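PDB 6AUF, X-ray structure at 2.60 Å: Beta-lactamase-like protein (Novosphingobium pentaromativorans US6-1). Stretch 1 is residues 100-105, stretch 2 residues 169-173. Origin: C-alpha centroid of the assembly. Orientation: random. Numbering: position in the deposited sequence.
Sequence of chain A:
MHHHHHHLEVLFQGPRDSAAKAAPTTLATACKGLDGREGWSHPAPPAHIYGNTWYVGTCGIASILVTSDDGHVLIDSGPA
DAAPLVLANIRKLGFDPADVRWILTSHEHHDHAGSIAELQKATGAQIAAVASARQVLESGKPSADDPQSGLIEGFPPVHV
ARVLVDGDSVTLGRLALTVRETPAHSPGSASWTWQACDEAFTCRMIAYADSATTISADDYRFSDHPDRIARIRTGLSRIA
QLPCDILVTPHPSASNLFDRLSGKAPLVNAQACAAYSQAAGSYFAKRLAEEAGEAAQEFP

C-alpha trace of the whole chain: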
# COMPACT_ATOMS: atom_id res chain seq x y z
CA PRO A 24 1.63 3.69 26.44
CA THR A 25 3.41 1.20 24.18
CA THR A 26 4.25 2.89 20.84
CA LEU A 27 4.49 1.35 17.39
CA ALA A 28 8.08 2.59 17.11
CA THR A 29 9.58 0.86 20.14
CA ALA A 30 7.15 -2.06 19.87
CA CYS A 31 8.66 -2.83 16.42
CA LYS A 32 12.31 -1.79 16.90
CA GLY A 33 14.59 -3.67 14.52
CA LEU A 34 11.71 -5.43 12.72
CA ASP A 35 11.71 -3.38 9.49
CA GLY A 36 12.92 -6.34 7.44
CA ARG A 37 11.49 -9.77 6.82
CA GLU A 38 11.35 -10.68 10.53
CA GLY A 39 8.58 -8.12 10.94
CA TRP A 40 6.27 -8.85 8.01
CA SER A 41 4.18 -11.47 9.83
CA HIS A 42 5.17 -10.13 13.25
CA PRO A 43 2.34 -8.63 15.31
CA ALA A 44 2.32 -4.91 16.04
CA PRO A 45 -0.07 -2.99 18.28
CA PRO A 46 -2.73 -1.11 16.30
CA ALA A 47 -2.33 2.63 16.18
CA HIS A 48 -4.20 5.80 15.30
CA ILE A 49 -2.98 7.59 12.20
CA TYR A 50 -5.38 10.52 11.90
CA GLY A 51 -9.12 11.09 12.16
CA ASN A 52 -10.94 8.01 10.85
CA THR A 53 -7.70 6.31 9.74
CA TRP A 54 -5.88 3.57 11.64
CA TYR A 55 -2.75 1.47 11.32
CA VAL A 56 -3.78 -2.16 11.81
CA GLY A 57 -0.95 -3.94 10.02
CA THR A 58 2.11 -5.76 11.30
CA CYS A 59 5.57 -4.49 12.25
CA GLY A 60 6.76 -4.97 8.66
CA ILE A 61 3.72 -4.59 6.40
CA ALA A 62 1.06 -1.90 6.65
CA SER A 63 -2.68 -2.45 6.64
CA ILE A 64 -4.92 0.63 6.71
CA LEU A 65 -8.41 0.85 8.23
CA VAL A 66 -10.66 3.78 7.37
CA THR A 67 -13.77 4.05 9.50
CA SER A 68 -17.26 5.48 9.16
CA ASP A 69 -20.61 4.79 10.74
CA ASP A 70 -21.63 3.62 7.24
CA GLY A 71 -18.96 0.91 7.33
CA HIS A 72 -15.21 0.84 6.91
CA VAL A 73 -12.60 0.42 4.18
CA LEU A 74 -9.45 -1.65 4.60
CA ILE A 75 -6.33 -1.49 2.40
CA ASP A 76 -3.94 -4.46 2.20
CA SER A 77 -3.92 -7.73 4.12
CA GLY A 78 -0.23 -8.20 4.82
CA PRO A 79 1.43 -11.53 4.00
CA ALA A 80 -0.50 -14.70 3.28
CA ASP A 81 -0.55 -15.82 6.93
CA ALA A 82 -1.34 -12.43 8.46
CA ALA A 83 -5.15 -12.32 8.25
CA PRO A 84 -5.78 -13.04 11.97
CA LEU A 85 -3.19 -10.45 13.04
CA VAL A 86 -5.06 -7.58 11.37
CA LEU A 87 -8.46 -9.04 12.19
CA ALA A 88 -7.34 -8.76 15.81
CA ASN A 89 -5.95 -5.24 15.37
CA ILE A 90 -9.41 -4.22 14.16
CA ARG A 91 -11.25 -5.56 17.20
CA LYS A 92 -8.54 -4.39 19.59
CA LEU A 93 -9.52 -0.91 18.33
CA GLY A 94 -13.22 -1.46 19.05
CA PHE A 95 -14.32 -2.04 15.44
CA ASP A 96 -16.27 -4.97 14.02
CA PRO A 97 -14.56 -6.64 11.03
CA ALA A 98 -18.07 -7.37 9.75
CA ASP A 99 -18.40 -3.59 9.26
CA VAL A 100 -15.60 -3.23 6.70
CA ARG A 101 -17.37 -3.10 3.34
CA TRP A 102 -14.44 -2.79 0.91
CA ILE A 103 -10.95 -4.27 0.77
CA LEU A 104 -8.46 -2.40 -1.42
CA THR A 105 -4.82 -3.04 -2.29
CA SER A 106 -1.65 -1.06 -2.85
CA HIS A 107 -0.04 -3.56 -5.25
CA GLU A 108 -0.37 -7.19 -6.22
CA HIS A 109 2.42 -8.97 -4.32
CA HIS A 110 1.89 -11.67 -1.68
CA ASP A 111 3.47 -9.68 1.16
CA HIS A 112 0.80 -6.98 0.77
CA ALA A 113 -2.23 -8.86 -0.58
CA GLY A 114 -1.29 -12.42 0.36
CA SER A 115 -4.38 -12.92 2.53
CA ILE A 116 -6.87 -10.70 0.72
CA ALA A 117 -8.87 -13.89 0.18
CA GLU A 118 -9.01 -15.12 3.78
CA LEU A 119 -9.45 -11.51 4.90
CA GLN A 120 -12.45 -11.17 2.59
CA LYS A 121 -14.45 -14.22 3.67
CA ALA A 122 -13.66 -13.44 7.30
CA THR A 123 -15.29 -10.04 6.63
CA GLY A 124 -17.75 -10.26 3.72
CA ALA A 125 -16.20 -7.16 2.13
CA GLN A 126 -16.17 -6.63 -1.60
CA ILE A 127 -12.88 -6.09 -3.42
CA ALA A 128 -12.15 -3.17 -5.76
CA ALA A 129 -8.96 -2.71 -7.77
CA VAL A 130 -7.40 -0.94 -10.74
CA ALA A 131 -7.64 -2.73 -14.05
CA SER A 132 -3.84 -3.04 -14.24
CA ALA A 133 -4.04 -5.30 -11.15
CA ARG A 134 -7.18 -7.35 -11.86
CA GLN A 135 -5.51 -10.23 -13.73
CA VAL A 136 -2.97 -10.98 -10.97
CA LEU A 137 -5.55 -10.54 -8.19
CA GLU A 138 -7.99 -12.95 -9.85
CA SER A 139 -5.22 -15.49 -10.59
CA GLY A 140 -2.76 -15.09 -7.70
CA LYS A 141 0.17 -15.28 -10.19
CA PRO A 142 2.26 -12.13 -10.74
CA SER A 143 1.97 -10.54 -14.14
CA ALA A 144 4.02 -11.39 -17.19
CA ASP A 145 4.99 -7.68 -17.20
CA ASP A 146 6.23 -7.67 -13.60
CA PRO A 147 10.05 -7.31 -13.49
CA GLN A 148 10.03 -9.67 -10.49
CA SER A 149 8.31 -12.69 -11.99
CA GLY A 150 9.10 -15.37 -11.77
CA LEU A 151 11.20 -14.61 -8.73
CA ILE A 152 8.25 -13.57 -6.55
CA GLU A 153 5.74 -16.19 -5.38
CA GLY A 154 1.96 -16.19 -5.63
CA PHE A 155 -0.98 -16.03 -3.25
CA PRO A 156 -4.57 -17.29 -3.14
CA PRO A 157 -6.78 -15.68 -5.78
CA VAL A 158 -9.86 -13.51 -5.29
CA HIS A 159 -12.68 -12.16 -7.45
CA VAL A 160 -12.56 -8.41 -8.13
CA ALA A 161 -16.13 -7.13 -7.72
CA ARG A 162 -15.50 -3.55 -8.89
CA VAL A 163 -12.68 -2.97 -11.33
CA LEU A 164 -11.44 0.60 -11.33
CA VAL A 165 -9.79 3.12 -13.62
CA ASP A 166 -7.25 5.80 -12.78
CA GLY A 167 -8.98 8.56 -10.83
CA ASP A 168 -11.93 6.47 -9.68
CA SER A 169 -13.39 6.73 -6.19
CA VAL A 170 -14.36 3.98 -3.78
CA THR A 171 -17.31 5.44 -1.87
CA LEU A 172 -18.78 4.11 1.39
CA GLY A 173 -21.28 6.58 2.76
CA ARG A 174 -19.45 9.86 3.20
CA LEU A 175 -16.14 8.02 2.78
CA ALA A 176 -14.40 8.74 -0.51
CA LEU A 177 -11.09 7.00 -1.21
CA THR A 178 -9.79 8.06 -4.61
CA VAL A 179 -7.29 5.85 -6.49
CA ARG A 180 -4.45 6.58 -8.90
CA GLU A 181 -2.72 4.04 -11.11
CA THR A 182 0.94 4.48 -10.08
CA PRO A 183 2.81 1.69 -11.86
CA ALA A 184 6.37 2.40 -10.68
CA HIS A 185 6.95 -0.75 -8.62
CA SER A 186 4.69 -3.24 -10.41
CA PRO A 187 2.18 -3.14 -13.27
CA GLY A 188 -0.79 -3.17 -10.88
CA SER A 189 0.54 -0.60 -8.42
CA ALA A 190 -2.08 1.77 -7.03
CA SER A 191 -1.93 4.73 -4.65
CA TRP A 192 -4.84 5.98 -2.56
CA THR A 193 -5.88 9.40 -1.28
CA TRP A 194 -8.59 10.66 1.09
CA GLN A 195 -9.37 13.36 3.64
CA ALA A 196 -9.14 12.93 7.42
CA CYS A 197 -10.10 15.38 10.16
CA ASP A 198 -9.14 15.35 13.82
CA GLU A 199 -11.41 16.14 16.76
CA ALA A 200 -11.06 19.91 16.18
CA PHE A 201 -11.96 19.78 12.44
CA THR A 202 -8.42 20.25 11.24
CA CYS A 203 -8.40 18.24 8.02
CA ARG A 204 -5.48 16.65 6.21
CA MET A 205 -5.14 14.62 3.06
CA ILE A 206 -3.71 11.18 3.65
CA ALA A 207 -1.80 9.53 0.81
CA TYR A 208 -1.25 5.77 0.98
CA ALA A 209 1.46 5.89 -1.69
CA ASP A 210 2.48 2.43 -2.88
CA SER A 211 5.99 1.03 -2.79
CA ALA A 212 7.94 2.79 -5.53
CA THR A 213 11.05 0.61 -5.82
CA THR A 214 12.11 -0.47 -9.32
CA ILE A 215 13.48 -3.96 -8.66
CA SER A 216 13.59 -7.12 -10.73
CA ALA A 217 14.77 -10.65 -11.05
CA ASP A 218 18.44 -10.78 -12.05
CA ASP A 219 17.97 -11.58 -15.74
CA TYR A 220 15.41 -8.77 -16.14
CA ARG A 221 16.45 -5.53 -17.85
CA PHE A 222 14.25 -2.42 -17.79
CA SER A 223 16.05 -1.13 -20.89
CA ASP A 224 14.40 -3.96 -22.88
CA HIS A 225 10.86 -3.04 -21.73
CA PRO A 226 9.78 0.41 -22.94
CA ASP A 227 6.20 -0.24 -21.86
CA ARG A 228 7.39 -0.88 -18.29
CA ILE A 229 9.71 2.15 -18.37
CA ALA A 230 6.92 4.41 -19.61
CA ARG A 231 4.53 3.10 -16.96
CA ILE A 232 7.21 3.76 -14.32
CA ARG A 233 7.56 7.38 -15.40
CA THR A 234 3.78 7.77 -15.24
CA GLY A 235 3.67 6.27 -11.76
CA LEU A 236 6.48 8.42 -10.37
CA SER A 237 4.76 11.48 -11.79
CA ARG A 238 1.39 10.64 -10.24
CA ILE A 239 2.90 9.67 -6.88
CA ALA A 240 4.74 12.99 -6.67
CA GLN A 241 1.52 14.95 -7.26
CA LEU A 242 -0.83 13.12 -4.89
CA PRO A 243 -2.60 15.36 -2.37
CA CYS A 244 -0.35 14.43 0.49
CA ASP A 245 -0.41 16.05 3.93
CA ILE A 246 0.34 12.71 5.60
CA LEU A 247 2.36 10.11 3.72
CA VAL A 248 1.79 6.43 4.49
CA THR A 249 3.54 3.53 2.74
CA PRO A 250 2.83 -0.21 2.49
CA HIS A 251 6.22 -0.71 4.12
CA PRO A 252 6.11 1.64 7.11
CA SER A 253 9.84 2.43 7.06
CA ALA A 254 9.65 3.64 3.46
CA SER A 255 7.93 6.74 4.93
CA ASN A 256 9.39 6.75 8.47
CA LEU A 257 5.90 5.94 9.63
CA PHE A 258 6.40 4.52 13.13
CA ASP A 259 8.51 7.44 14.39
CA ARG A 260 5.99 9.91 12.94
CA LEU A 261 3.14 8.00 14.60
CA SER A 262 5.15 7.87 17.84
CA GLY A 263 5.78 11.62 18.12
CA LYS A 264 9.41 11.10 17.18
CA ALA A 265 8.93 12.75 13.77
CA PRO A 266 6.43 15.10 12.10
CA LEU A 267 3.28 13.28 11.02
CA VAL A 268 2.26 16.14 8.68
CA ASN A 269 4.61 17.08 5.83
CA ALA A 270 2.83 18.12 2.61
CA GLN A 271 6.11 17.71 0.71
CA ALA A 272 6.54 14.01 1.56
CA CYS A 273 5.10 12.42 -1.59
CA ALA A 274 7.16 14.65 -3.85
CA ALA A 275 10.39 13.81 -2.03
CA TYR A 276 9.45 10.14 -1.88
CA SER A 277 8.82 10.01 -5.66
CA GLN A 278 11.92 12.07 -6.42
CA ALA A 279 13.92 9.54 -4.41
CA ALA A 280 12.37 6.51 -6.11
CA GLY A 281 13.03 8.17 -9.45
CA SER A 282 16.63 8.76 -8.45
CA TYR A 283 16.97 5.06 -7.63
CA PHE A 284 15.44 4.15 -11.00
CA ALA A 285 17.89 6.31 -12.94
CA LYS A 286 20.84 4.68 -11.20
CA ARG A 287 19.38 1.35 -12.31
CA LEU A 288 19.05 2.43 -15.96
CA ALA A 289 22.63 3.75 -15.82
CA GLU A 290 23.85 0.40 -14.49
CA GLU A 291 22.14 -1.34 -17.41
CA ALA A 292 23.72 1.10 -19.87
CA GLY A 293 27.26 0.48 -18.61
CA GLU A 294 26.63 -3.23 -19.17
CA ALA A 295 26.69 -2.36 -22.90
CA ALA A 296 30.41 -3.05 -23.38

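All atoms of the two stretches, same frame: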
# COMPACT_ATOMS: atom_id res chain seq x y z
N VAL A 100 -16.41 -3.68 7.83
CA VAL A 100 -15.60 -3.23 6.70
C VAL A 100 -16.26 -3.72 5.41
O VAL A 100 -16.46 -4.93 5.22
CB VAL A 100 -14.15 -3.71 6.81
CG1 VAL A 100 -14.09 -5.18 7.05
CG2 VAL A 100 -13.38 -3.36 5.55
N ARG A 101 -16.61 -2.78 4.54
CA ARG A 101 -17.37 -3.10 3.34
C ARG A 101 -16.51 -3.29 2.10
O ARG A 101 -16.91 -4.03 1.20
CB ARG A 101 -18.42 -2.01 3.08
CG ARG A 101 -19.53 -2.01 4.13
CD ARG A 101 -19.84 -3.45 4.51
NE ARG A 101 -21.01 -3.60 5.38
CZ ARG A 101 -21.36 -4.74 5.97
NH1 ARG A 101 -20.62 -5.83 5.79
NH2 ARG A 101 -22.44 -4.79 6.74
N TRP A 102 -15.33 -2.68 2.05
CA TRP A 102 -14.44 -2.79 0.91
C TRP A 102 -13.04 -3.15 1.37
O TRP A 102 -12.57 -2.67 2.41
CB TRP A 102 -14.38 -1.48 0.12
CG TRP A 102 -15.66 -1.20 -0.59
CD1 TRP A 102 -16.70 -0.44 -0.13
CD2 TRP A 102 -16.06 -1.70 -1.87
NE1 TRP A 102 -17.71 -0.43 -1.05
CE2 TRP A 102 -17.35 -1.20 -2.13
CE3 TRP A 102 -15.44 -2.51 -2.83
CZ2 TRP A 102 -18.04 -1.48 -3.31
CZ3 TRP A 102 -16.13 -2.80 -4.00
CH2 TRP A 102 -17.41 -2.28 -4.23
N ILE A 103 -12.37 -4.00 0.60
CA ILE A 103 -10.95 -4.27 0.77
C ILE A 103 -10.25 -3.81 -0.50
O ILE A 103 -10.63 -4.20 -1.61
CB ILE A 103 -10.67 -5.76 1.06
CG1 ILE A 103 -11.15 -6.14 2.46
CG2 ILE A 103 -9.19 -6.07 0.97
CD1 ILE A 103 -11.33 -7.63 2.61
N LEU A 104 -9.25 -2.94 -0.33
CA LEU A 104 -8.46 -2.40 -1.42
C LEU A 104 -7.03 -2.89 -1.27
O LEU A 104 -6.67 -3.53 -0.27
CB LEU A 104 -8.50 -0.87 -1.42
CG LEU A 104 -9.88 -0.25 -1.27
CD1 LEU A 104 -9.76 1.25 -1.11
CD2 LEU A 104 -10.78 -0.60 -2.46
N THR A 105 -6.21 -2.60 -2.28
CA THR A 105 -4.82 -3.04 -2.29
C THR A 105 -3.92 -1.92 -2.79
O THR A 105 -4.33 -1.08 -3.59
CB THR A 105 -4.59 -4.27 -3.17
OG1 THR A 105 -5.08 -4.03 -4.50
CG2 THR A 105 -5.27 -5.49 -2.56
N SER A 169 -13.18 6.54 -7.61
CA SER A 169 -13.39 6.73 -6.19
C SER A 169 -14.14 5.54 -5.63
O SER A 169 -15.18 5.15 -6.16
CB SER A 169 -14.19 8.00 -5.92
OG SER A 169 -13.30 9.09 -5.78
N VAL A 170 -13.60 4.94 -4.57
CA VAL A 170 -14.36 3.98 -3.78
C VAL A 170 -15.12 4.77 -2.72
O VAL A 170 -14.52 5.47 -1.90
CB VAL A 170 -13.45 2.93 -3.14
CG1 VAL A 170 -14.28 1.94 -2.34
CG2 VAL A 170 -12.65 2.21 -4.20
N THR A 171 -16.45 4.68 -2.77
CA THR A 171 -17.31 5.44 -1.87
C THR A 171 -18.07 4.50 -0.94
O THR A 171 -18.65 3.51 -1.39
CB THR A 171 -18.29 6.29 -2.65
OG1 THR A 171 -18.68 5.58 -3.84
CG2 THR A 171 -17.66 7.62 -3.00
N LEU A 172 -18.06 4.85 0.34
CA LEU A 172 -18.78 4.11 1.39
C LEU A 172 -19.40 5.18 2.27
O LEU A 172 -18.72 5.76 3.12
CB LEU A 172 -17.85 3.20 2.18
CG LEU A 172 -18.55 2.29 3.17
CD1 LEU A 172 -19.75 1.65 2.50
CD2 LEU A 172 -17.60 1.23 3.70
N GLY A 173 -20.69 5.44 2.07
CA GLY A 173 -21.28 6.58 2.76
C GLY A 173 -20.52 7.83 2.41
O GLY A 173 -20.19 8.08 1.24

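The centre of this contact is the indole of Trp 102 packed against Val 170. CG1 of Val 170 lies 4.0 Å from the centroid of the five-membered ring of Trp 102, and the line joining them is only 15° off the ring normal, so the methyl sits over the ring face in a CH-pi arrangement. The closest atom pair, CG of Trp 102 and CG1 of Val 170 at 3.9 Å, is an ordinary van der Waals separation. Both CA-to-CB bonds point toward the opposing stretch; chi1 of Trp 102 is in the m well (-69°) with chi2 at 94°, and chi1 of Val 170 is t.

Val 170 also reaches Leu 104. CG2 of Val 170 lies 3.8 Å from CD2 of Leu 104; CG1 of Val 170, which covers the indole, is also 4.3 Å from CD2 of Leu 104, so the valine fits against both side chains. Leu 104 is buried and adopts the mt rotamer. Trp 102 and Leu 104 are two positions apart on one strand; the CA-to-CB bonds of both point toward stretch 2, and both side chains meet Val 170, as the alternation of side chains along an extended chain allows.

On stretch 2 the same alternation brings Leu 172 to the interface and turns the CA-to-CB bond of Thr 171 away. CD2 of Leu 172 approaches CD1 of Trp 102 at 4.3 Å, near the plane of the ring and therefore at its edge, in contrast to the face position of Val 170. The same CD2 makes a tighter contact with CB of Arg 101, at 3.4 Å, which is short for two carbon atoms and should be read with the 2.60 Å resolution in mind. Arg 101 thus contributes the aliphatic base of its side chain; although its CA-to-CB bond points toward stretch 2, the end of the side chain leads away, and the guanidinium forms no salt bridge here.

At the polar edge, NE1 of Trp 102 is 4.1 Å from the carbonyl O of Thr 171. That distance is too long for a hydrogen bond, and the oxygen lies oblique to the ring.

No hydrogen bonds cross between the stretches. The two strands run nearly antiparallel, at 163°, but their axes come no closer than 8.4 Å, and the nearest CA atoms, those of Arg 101 and Leu 172, are 7.6 Å apart. Such spacing exceeds that of paired neighbours in a sheet. The contact, burying 259 Å² in total, is accordingly one of side-chain packing.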